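Side-chain contacts in secreted protein ESXB (Bacillus anthracis, PDB 4J10), which is of unknown molecular function but belongs to the WXG100 family of small helical proteins, whose members are typically exported by type VII (ESX-type) secretion systems: residues 80-83 against 84-87; 15-18 against 19-23; 68-71 against 72-75. All blocks are in the same frame, centred on the assembly; numbering follows the deposited sequence.

In the fold
All three contacts join successive turns of a helix: contact 2 lies on helix 11-41, contacts 1 and 3 on helix 48-90, and the two helices pack together as a hairpin. Contact 3, nearest the middle of the chain, is largely apolar and faces both helix 11-41 and the second subunit. Contact 2 is partly buried: F21 packs on L72 and I75 of contact 3, while R16 and N20 share a water. Contact 1 lies far from the centre and is a surface contact rich in charge, yet I82 and F86 still pair on its apolar side. Contacts 1 and 2 meet at E15, whose carboxylate receives K80 and, less certainly, R87.

Contact 1 of 3, residues 80-83 against 84-87; sequences KRIA and DKFR
I82 lays its CG2 methyl over one face of the F86 ring, one turn further along helix 48-90, the tightly packed part of the contact. CG2 stands 3.9 Å from the centroid of the F86 ring and 20° off its normal, a CH-pi contact displaced toward the rim, where I82 CG2 comes to 3.7 Å from F86 CE1. A chi1 of -63° puts this branch anti to the backbone N, toward F86. Apolar side chains suit this side: I82 packs on L14 and on F54 of the second subunit, F86 on P11; A83, small enough for a close helix interface, touches L14 and E15.

The side of K80 and D84 is polar. K80 bends at chi2 and crosses to D84, forming a salt bridge of 3.0 Å from K80 NZ to D84 OD1; the ammonium arrives on the syn side, 16° out of the carboxylate plane. R81 and K85 form the solvent side; R81 turns away and in one of its two conformers pairs with D78. K80 NZ also forms a salt bridge with OE2 of E15 on helix 11-41. R87, its NH2 4.2 Å from K80 NZ, points to the same oxygen, in a pairing modelled too short to be exact. Sharing K80 between D84 and E15 would probably favour ionised carboxylates, and it joins a bridge within one helix to one between two.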
ATOM      1  N   LYS A  80       4.660 -12.763 -14.535  1.00 17.09           N
ATOM      2  CA  LYS A  80       5.840 -13.579 -14.792  1.00 17.99           C
ATOM      3  C   LYS A  80       5.477 -14.893 -15.498  1.00 17.77           C
ATOM      4  O   LYS A  80       6.196 -15.353 -16.386  1.00 18.83           O
ATOM      5  CB  LYS A  80       6.596 -13.822 -13.479  1.00 18.98           C
ATOM      6  CG  LYS A  80       7.766 -14.780 -13.558  1.00 21.64           C
ATOM      7  CD  LYS A  80       8.857 -14.294 -14.511  1.00 26.13           C
ATOM      8  CE  LYS A  80      10.087 -15.179 -14.385  1.00 25.07           C
ATOM      9  NZ  LYS A  80      11.009 -15.060 -15.551  1.00 34.03           N
ATOM     10  N   ARG A  81       4.352 -15.488 -15.116  0.51 19.72           N
ATOM     11  CA  ARG A  81       3.894 -16.715 -15.762  0.51 19.30           C
ATOM     12  C   ARG A  81       3.614 -16.501 -17.249  0.51 17.47           C
ATOM     13  O   ARG A  81       3.949 -17.344 -18.080  0.51 20.56           O
ATOM     14  CB  ARG A  81       2.653 -17.255 -15.051  0.51 20.92           C
ATOM     15  CG  ARG A  81       2.079 -18.509 -15.659  0.51 23.84           C
ATOM     16  CD  ARG A  81       1.376 -19.344 -14.601  0.51 30.99           C
ATOM     17  NE  ARG A  81       0.435 -18.565 -13.797  0.51 36.22           N
ATOM     18  CZ  ARG A  81      -0.763 -18.998 -13.416  0.51 39.57           C
ATOM     19  NH1 ARG A  81      -1.178 -20.209 -13.766  0.51 43.52           N
ATOM     20  NH2 ARG A  81      -1.552 -18.219 -12.689  0.51 42.25           N
ATOM     21  N   ILE A  82       3.019 -15.356 -17.582  1.00 19.97           N
ATOM     22  CA  ILE A  82       2.760 -15.041 -18.981  1.00 18.05           C
ATOM     23  C   ILE A  82       4.068 -14.722 -19.702  1.00 17.39           C
ATOM     24  O   ILE A  82       4.263 -15.132 -20.848  1.00 19.24           O
ATOM     25  CB  ILE A  82       1.736 -13.910 -19.156  1.00 18.22           C
ATOM     26  CG1 ILE A  82       0.387 -14.336 -18.597  1.00 22.37           C
ATOM     27  CG2 ILE A  82       1.595 -13.551 -20.645  1.00 21.73           C
ATOM     28  CD1 ILE A  82      -0.603 -13.204 -18.486  1.00 28.78           C
ATOM     29  N   ALA A  83       4.971 -14.007 -19.036  1.00 17.96           N
ATOM     30  CA  ALA A  83       6.288 -13.745 -19.622  1.00 16.74           C
ATOM     31  C   ALA A  83       6.998 -15.048 -19.989  1.00 18.74           C
ATOM     32  O   ALA A  83       7.529 -15.189 -21.092  1.00 19.06           O
ATOM     33  CB  ALA A  83       7.138 -12.928 -18.662  1.00 18.24           C
ATOM     34  N   ASP A  84       6.975 -16.012 -19.068  1.00 18.19           N
ATOM     35  CA  ASP A  84       7.575 -17.321 -19.302  1.00 18.44           C
ATOM     36  C   ASP A  84       6.930 -18.044 -20.484  1.00 21.84           C
ATOM     37  O   ASP A  84       7.618 -18.644 -21.310  1.00 23.22           O
ATOM     38  CB  ASP A  84       7.494 -18.179 -18.028  1.00 20.50           C
ATOM     39  CG  ASP A  84       8.437 -17.700 -16.945  1.00 21.10           C
ATOM     40  OD1 ASP A  84       9.394 -16.971 -17.283  1.00 22.22           O
ATOM     41  OD2 ASP A  84       8.227 -18.040 -15.771  1.00 22.15           O
ATOM     42  N   LYS A  85       5.606 -17.986 -20.562  1.00 20.35           N
ATOM     43  CA  LYS A  85       4.888 -18.634 -21.649  1.00 23.04           C
ATOM     44  C   LYS A  85       5.288 -18.015 -22.987  1.00 23.78           C
ATOM     45  O   LYS A  85       5.506 -18.724 -23.969  1.00 23.26           O
ATOM     46  CB  LYS A  85       3.382 -18.523 -21.438  1.00 26.15           C
ATOM     47  CG  LYS A  85       2.558 -19.183 -22.523  1.00 31.92           C
ATOM     48  CD  LYS A  85       1.070 -18.957 -22.300  1.00 43.46           C
ATOM     49  CE  LYS A  85       0.648 -17.589 -22.814  1.00 48.08           C
ATOM     50  NZ  LYS A  85      -0.466 -17.004 -22.011  1.00 53.44           N
ATOM     51  N   PHE A  86       5.404 -16.692 -23.014  1.00 24.53           N
ATOM     52  CA  PHE A  86       5.836 -15.999 -24.220  1.00 28.82           C
ATOM     53  C   PHE A  86       7.232 -16.427 -24.633  1.00 30.37           C
ATOM     54  O   PHE A  86       7.485 -16.681 -25.808  1.00 33.38           O
ATOM     55  CB  PHE A  86       5.819 -14.488 -24.002  1.00 30.80           C
ATOM     56  CG  PHE A  86       4.458 -13.873 -24.112  1.00 31.24           C
ATOM     57  CD1 PHE A  86       3.321 -14.662 -24.179  1.00 39.81           C
ATOM     58  CD2 PHE A  86       4.316 -12.500 -24.147  1.00 38.17           C
ATOM     59  CE1 PHE A  86       2.064 -14.086 -24.284  1.00 42.25           C
ATOM     60  CE2 PHE A  86       3.065 -11.917 -24.258  1.00 44.43           C
ATOM     61  CZ  PHE A  86       1.939 -12.714 -24.324  1.00 45.67           C
ATOM     62  N   ARG A  87       8.141 -16.516 -23.673  1.00 28.65           N
ATOM     63  CA  ARG A  87       9.515 -16.888 -23.978  1.00 30.39           C
ATOM     64  C   ARG A  87       9.646 -18.321 -24.472  1.00 29.70           C
ATOM     65  O   ARG A  87      10.468 -18.610 -25.335  1.00 35.51           O
ATOM     66  CB  ARG A  87      10.416 -16.691 -22.766  1.00 33.36           C
ATOM     67  CG  ARG A  87      11.890 -16.920 -23.070  1.00 40.38           C
ATOM     68  CD  ARG A  87      12.744 -16.031 -22.206  1.00 36.68           C
ATOM     69  NE  ARG A  87      11.978 -15.542 -21.069  1.00 42.05           N
ATOM     70  CZ  ARG A  87      12.077 -14.313 -20.578  1.00 46.97           C
ATOM     71  NH1 ARG A  87      12.917 -13.443 -21.116  1.00 52.93           N
ATOM     72  NH2 ARG A  87      11.333 -13.962 -19.544  1.00 48.72           N
TER

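Contact 2 of 3, residues 15-18 against 19-23; sequences ERIA and GNFKN
R16 and N20 reach out from neighbouring turns of helix 11-41 with their flat ends steeply turned: the guanidinium and amide planes are 64° apart, and R16 NH1 lies 3.7 Å from N20 ND2. Two donors cannot bond to each other, and a water acts as acceptor for both, 2.7 Å from R16 NH1, in the guanidinium plane, and 3.0 Å from N20 ND2. A bend at chi3 (65°) folds the arginine back, and CG1 of I17 lies over the rim of one face of its guanidinium. R16 also pairs with E13, and ND2 of N20 bonds to D38 of the second subunit, so polar residues suit this side.

This helix is the first arm of the WXG100 helical hairpin, its apolar side turned to the second, helix 48-90, and partly to the second subunit. There I17 and F21 run side by side and point the same way, with I17 CG2 3.8 Å from F21 CE1. I17 O meets the ring edge in plane, 3.3 Å from F21 CD1. Large and flat, F21 packs on L72, I75 and L35 of the second subunit. A18 is small and buried; its carbonyl O accepts both K22 N and the hydroxyl of S76.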
ATOM      1  N   GLU A  15       8.015  -8.685 -17.359  1.00 18.19           N
ATOM      2  CA  GLU A  15       8.902  -8.837 -16.205  1.00 17.39           C
ATOM      3  C   GLU A  15       9.178  -7.502 -15.513  1.00 16.59           C
ATOM      4  O   GLU A  15       9.283  -7.460 -14.285  1.00 17.23           O
ATOM      5  CB  GLU A  15      10.199  -9.547 -16.614  1.00 17.75           C
ATOM      6  CG  GLU A  15       9.960 -11.021 -16.924  1.00 20.48           C
ATOM      7  CD  GLU A  15      11.130 -11.695 -17.598  1.00 30.31           C
ATOM      8  OE1 GLU A  15      11.878 -11.009 -18.330  1.00 28.88           O
ATOM      9  OE2 GLU A  15      11.283 -12.930 -17.413  1.00 31.93           O
ATOM     10  N   ARG A  16       9.277  -6.417 -16.277  1.00 16.59           N
ATOM     11  CA  ARG A  16       9.461  -5.088 -15.697  1.00 14.25           C
ATOM     12  C   ARG A  16       8.283  -4.739 -14.801  1.00 14.98           C
ATOM     13  O   ARG A  16       8.445  -4.308 -13.648  1.00 15.84           O
ATOM     14  CB  ARG A  16       9.608  -4.028 -16.803  1.00 16.55           C
ATOM     15  CG  ARG A  16       9.652  -2.589 -16.267  1.00 17.18           C
ATOM     16  CD  ARG A  16       9.703  -1.561 -17.389  1.00 18.60           C
ATOM     17  NE  ARG A  16       8.498  -1.554 -18.217  1.00 18.88           N
ATOM     18  CZ  ARG A  16       7.359  -0.946 -17.898  1.00 23.06           C
ATOM     19  NH1 ARG A  16       7.240  -0.297 -16.743  1.00 22.54           N
ATOM     20  NH2 ARG A  16       6.324  -1.011 -18.727  1.00 26.57           N
ATOM     21  N   ILE A  17       7.079  -4.931 -15.332  1.00 16.10           N
ATOM     22  CA  ILE A  17       5.868  -4.628 -14.576  1.00 16.85           C
ATOM     23  C   ILE A  17       5.723  -5.570 -13.380  1.00 15.61           C
ATOM     24  O   ILE A  17       5.383  -5.129 -12.272  1.00 16.75           O
ATOM     25  CB  ILE A  17       4.618  -4.630 -15.482  1.00 17.86           C
ATOM     26  CG1 ILE A  17       4.751  -3.545 -16.553  1.00 19.45           C
ATOM     27  CG2 ILE A  17       3.366  -4.395 -14.653  1.00 18.27           C
ATOM     28  CD1 ILE A  17       3.679  -3.608 -17.623  1.00 23.83           C
ATOM     29  N   ALA A  18       6.001  -6.861 -13.569  1.00 15.39           N
ATOM     30  CA  ALA A  18       6.006  -7.809 -12.450  1.00 14.82           C
ATOM     31  C   ALA A  18       6.932  -7.309 -11.341  1.00 16.19           C
ATOM     32  O   ALA A  18       6.592  -7.376 -10.158  1.00 15.82           O
ATOM     33  CB  ALA A  18       6.420  -9.210 -12.920  1.00 16.56           C
ATOM     34  N   GLY A  19       8.083  -6.768 -11.725  1.00 16.05           N
ATOM     35  CA  GLY A  19       9.018  -6.242 -10.746  1.00 16.01           C
ATOM     36  C   GLY A  19       8.478  -5.033 -10.013  1.00 15.25           C
ATOM     37  O   GLY A  19       8.724  -4.866  -8.819  1.00 16.69           O
ATOM     38  N   ASN A  20       7.749  -4.183 -10.724  1.00 14.73           N
ATOM     39  CA  ASN A  20       7.111  -3.036 -10.087  1.00 15.33           C
ATOM     40  C   ASN A  20       6.144  -3.473  -9.001  1.00 15.10           C
ATOM     41  O   ASN A  20       6.111  -2.891  -7.913  1.00 15.69           O
ATOM     42  CB  ASN A  20       6.389  -2.177 -11.120  1.00 15.69           C
ATOM     43  CG  ASN A  20       7.344  -1.455 -12.034  1.00 16.83           C
ATOM     44  OD1 ASN A  20       8.547  -1.376 -11.764  1.00 20.16           O
ATOM     45  ND2 ASN A  20       6.816  -0.909 -13.124  1.00 17.41           N
ATOM     46  N   PHE A  21       5.370  -4.519  -9.273  1.00 14.08           N
ATOM     47  CA  PHE A  21       4.430  -5.047  -8.287  1.00 13.84           C
ATOM     48  C   PHE A  21       5.136  -5.657  -7.093  1.00 15.20           C
ATOM     49  O   PHE A  21       4.736  -5.425  -5.954  1.00 15.03           O
ATOM     50  CB  PHE A  21       3.423  -6.008  -8.948  1.00 16.09           C
ATOM     51  CG  PHE A  21       2.280  -5.276  -9.602  1.00 14.67           C
ATOM     52  CD1 PHE A  21       2.383  -4.778 -10.894  1.00 15.81           C
ATOM     53  CD2 PHE A  21       1.112  -5.030  -8.881  1.00 16.31           C
ATOM     54  CE1 PHE A  21       1.337  -4.049 -11.462  1.00 16.86           C
ATOM     55  CE2 PHE A  21       0.065  -4.317  -9.448  1.00 16.74           C
ATOM     56  CZ  PHE A  21       0.168  -3.840 -10.740  1.00 17.69           C
ATOM     57  N   LYS A  22       6.198  -6.418  -7.342  1.00 15.49           N
ATOM     58  CA  LYS A  22       6.984  -7.022  -6.274  1.00 16.84           C
ATOM     59  C   LYS A  22       7.664  -5.956  -5.409  1.00 15.21           C
ATOM     60  O   LYS A  22       7.633  -6.034  -4.179  1.00 16.42           O
ATOM     61  CB  LYS A  22       8.022  -7.998  -6.870  1.00 19.04           C
ATOM     62  CG  LYS A  22       8.752  -8.811  -5.826  1.00 25.53           C
ATOM     63  CD  LYS A  22       9.722  -9.798  -6.450  1.00 36.03           C
ATOM     64  CE  LYS A  22      10.356 -10.677  -5.379  1.00 48.22           C
ATOM     65  NZ  LYS A  22      11.719 -11.133  -5.780  1.00 53.40           N
ATOM     66  N   ASN A  23       8.243  -4.945  -6.052  1.00 14.91           N
ATOM     67  CA  ASN A  23       8.886  -3.855  -5.315  1.00 17.21           C
ATOM     68  C   ASN A  23       7.867  -3.115  -4.468  1.00 16.00           C
ATOM     69  O   ASN A  23       8.148  -2.728  -3.331  1.00 16.79           O
ATOM     70  CB  ASN A  23       9.570  -2.874  -6.270  1.00 18.47           C
ATOM     71  CG  ASN A  23      10.807  -3.455  -6.913  1.00 25.74           C
ATOM     72  OD1 ASN A  23      11.365  -4.437  -6.421  1.00 28.66           O
ATOM     73  ND2 ASN A  23      11.254  -2.844  -8.017  1.00 25.32           N
TER
HETATM   74  O   HOH W   1       8.928   0.388 -14.799  1.00 20.44           O

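Contact 3 of 3, residues 68-71 against 72-75; sequences YIPI and LEGI
At a proline kink within helix 48-90, the second arm of the WXG100 hairpin, Y68 and L72 pack one turn apart. P70 has no N-H to give to the preceding turn, but the helix carries on across it, L72 N bonding to Y68 O at 3.0 Å. L72 sets its CG over one face of the tyrosine ring, 4.0 Å from the centroid and 17° off the normal, a CH-pi contact. Its CD1 methyl is closer still, 3.4 Å from Y68 CE2. The ring is within range because CG of Y68 lies anti to the backbone N (chi1 180°). Tyrosine suits a buried place with a polar neighbour: its hydroxyl bonds to Q31 of the second subunit, while L72 packs on F21 and A24 of helix 11-41.

On the exposed side E73 runs beside I69, with E73 OE1 3.6 Å from I69 CG2 and 3.3 Å from P70 CA, so one carboxylate oxygen sits beside P70. I71 CG2 approaches I75 CD1 more loosely, at 4.3 Å; both isoleucines also touch E57 of the second subunit. Apolar residues spaced by a turn and shared between two partners are characteristic of the dimeric helical-hairpin bundle of WXG100 proteins.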
ATOM      1  N   TYR A  68      -3.655  -6.587   0.859  1.00 19.22           N
ATOM      2  CA  TYR A  68      -3.080  -5.879  -0.272  1.00 18.34           C
ATOM      3  C   TYR A  68      -1.804  -6.517  -0.799  1.00 19.39           C
ATOM      4  O   TYR A  68      -1.656  -6.749  -2.001  1.00 18.12           O
ATOM      5  CB  TYR A  68      -2.763  -4.458   0.178  1.00 17.26           C
ATOM      6  CG  TYR A  68      -2.151  -3.559  -0.864  1.00 16.49           C
ATOM      7  CD1 TYR A  68      -2.900  -3.082  -1.927  1.00 17.22           C
ATOM      8  CD2 TYR A  68      -0.837  -3.125  -0.758  1.00 17.32           C
ATOM      9  CE1 TYR A  68      -2.353  -2.241  -2.862  1.00 16.34           C
ATOM     10  CE2 TYR A  68      -0.284  -2.260  -1.687  1.00 17.79           C
ATOM     11  CZ  TYR A  68      -1.049  -1.816  -2.742  1.00 15.07           C
ATOM     12  OH  TYR A  68      -0.492  -0.952  -3.654  1.00 18.07           O
ATOM     13  N   ILE A  69      -0.879  -6.787   0.110  1.00 16.79           N
ATOM     14  CA  ILE A  69       0.438  -7.280  -0.258  1.00 16.73           C
ATOM     15  C   ILE A  69       0.368  -8.580  -1.074  1.00 17.37           C
ATOM     16  O   ILE A  69       0.956  -8.635  -2.168  1.00 17.10           O
ATOM     17  CB  ILE A  69       1.372  -7.361   0.979  1.00 16.03           C
ATOM     18  CG1 ILE A  69       1.724  -5.947   1.449  1.00 17.44           C
ATOM     19  CG2 ILE A  69       2.636  -8.138   0.663  1.00 20.30           C
ATOM     20  CD1 ILE A  69       2.497  -5.925   2.748  1.00 18.08           C
ATOM     21  N   PRO A  70      -0.373  -9.609  -0.596  1.00 16.11           N
ATOM     22  CA  PRO A  70      -0.465 -10.826  -1.430  1.00 15.82           C
ATOM     23  C   PRO A  70      -1.175 -10.627  -2.764  1.00 18.83           C
ATOM     24  O   PRO A  70      -0.890 -11.364  -3.716  1.00 17.85           O
ATOM     25  CB  PRO A  70      -1.258 -11.819  -0.561  1.00 18.89           C
ATOM     26  CG  PRO A  70      -1.208 -11.263   0.830  1.00 21.17           C
ATOM     27  CD  PRO A  70      -0.973  -9.784   0.743  1.00 16.24           C
ATOM     28  N   ILE A  71      -2.075  -9.651  -2.854  1.00 17.34           N
ATOM     29  CA  ILE A  71      -2.718  -9.380  -4.135  1.00 18.72           C
ATOM     30  C   ILE A  71      -1.670  -8.837  -5.110  1.00 16.27           C
ATOM     31  O   ILE A  71      -1.613  -9.263  -6.270  1.00 17.53           O
ATOM     32  CB  ILE A  71      -3.898  -8.383  -4.014  1.00 20.82           C
ATOM     33  CG1 ILE A  71      -5.037  -8.985  -3.181  1.00 21.61           C
ATOM     34  CG2 ILE A  71      -4.389  -7.973  -5.416  1.00 21.75           C
ATOM     35  CD1 ILE A  71      -6.030  -7.932  -2.687  1.00 26.13           C
ATOM     36  N   LEU A  72      -0.814  -7.919  -4.663  1.00 17.26           N
ATOM     37  CA  LEU A  72       0.278  -7.427  -5.515  1.00 16.65           C
ATOM     38  C   LEU A  72       1.214  -8.551  -5.922  1.00 16.33           C
ATOM     39  O   LEU A  72       1.656  -8.626  -7.073  1.00 14.86           O
ATOM     40  CB  LEU A  72       1.089  -6.328  -4.815  1.00 16.99           C
ATOM     41  CG  LEU A  72       0.378  -5.049  -4.398  1.00 18.38           C
ATOM     42  CD1 LEU A  72       1.439  -4.025  -4.031  1.00 19.71           C
ATOM     43  CD2 LEU A  72      -0.516  -4.524  -5.507  1.00 18.80           C
ATOM     44  N   GLU A  73       1.525  -9.430  -4.978  1.00 15.85           N
ATOM     45  CA  GLU A  73       2.410 -10.547  -5.281  1.00 16.25           C
ATOM     46  C   GLU A  73       1.783 -11.498  -6.289  1.00 16.97           C
ATOM     47  O   GLU A  73       2.476 -12.030  -7.143  1.00 16.28           O
ATOM     48  CB  GLU A  73       2.811 -11.267  -3.992  1.00 16.48           C
ATOM     49  CG  GLU A  73       3.731 -10.427  -3.112  1.00 17.11           C
ATOM     50  CD  GLU A  73       3.823 -10.975  -1.728  1.00 21.13           C
ATOM     51  OE1 GLU A  73       2.752 -11.221  -1.137  1.00 22.00           O
ATOM     52  OE2 GLU A  73       4.951 -11.170  -1.225  1.00 28.00           O
ATOM     53  N   GLY A  74       0.470 -11.683  -6.201  1.00 16.97           N
ATOM     54  CA  GLY A  74      -0.253 -12.511  -7.154  1.00 16.62           C
ATOM     55  C   GLY A  74      -0.201 -11.943  -8.557  1.00 17.40           C
ATOM     56  O   GLY A  74      -0.033 -12.687  -9.535  1.00 18.54           O
ATOM     57  N   ILE A  75      -0.349 -10.628  -8.671  1.00 16.44           N
ATOM     58  CA  ILE A  75      -0.249  -9.964  -9.960  1.00 15.48           C
ATOM     59  C   ILE A  75       1.148 -10.150 -10.530  1.00 17.99           C
ATOM     60  O   ILE A  75       1.312 -10.460 -11.710  1.00 16.56           O
ATOM     61  CB  ILE A  75      -0.609  -8.470  -9.842  1.00 14.73           C
ATOM     62  CG1 ILE A  75      -2.107  -8.344  -9.536  1.00 17.40           C
ATOM     63  CG2 ILE A  75      -0.235  -7.729 -11.128  1.00 16.12           C
ATOM     64  CD1 ILE A  75      -2.528  -6.938  -9.118  1.00 19.71           C
TER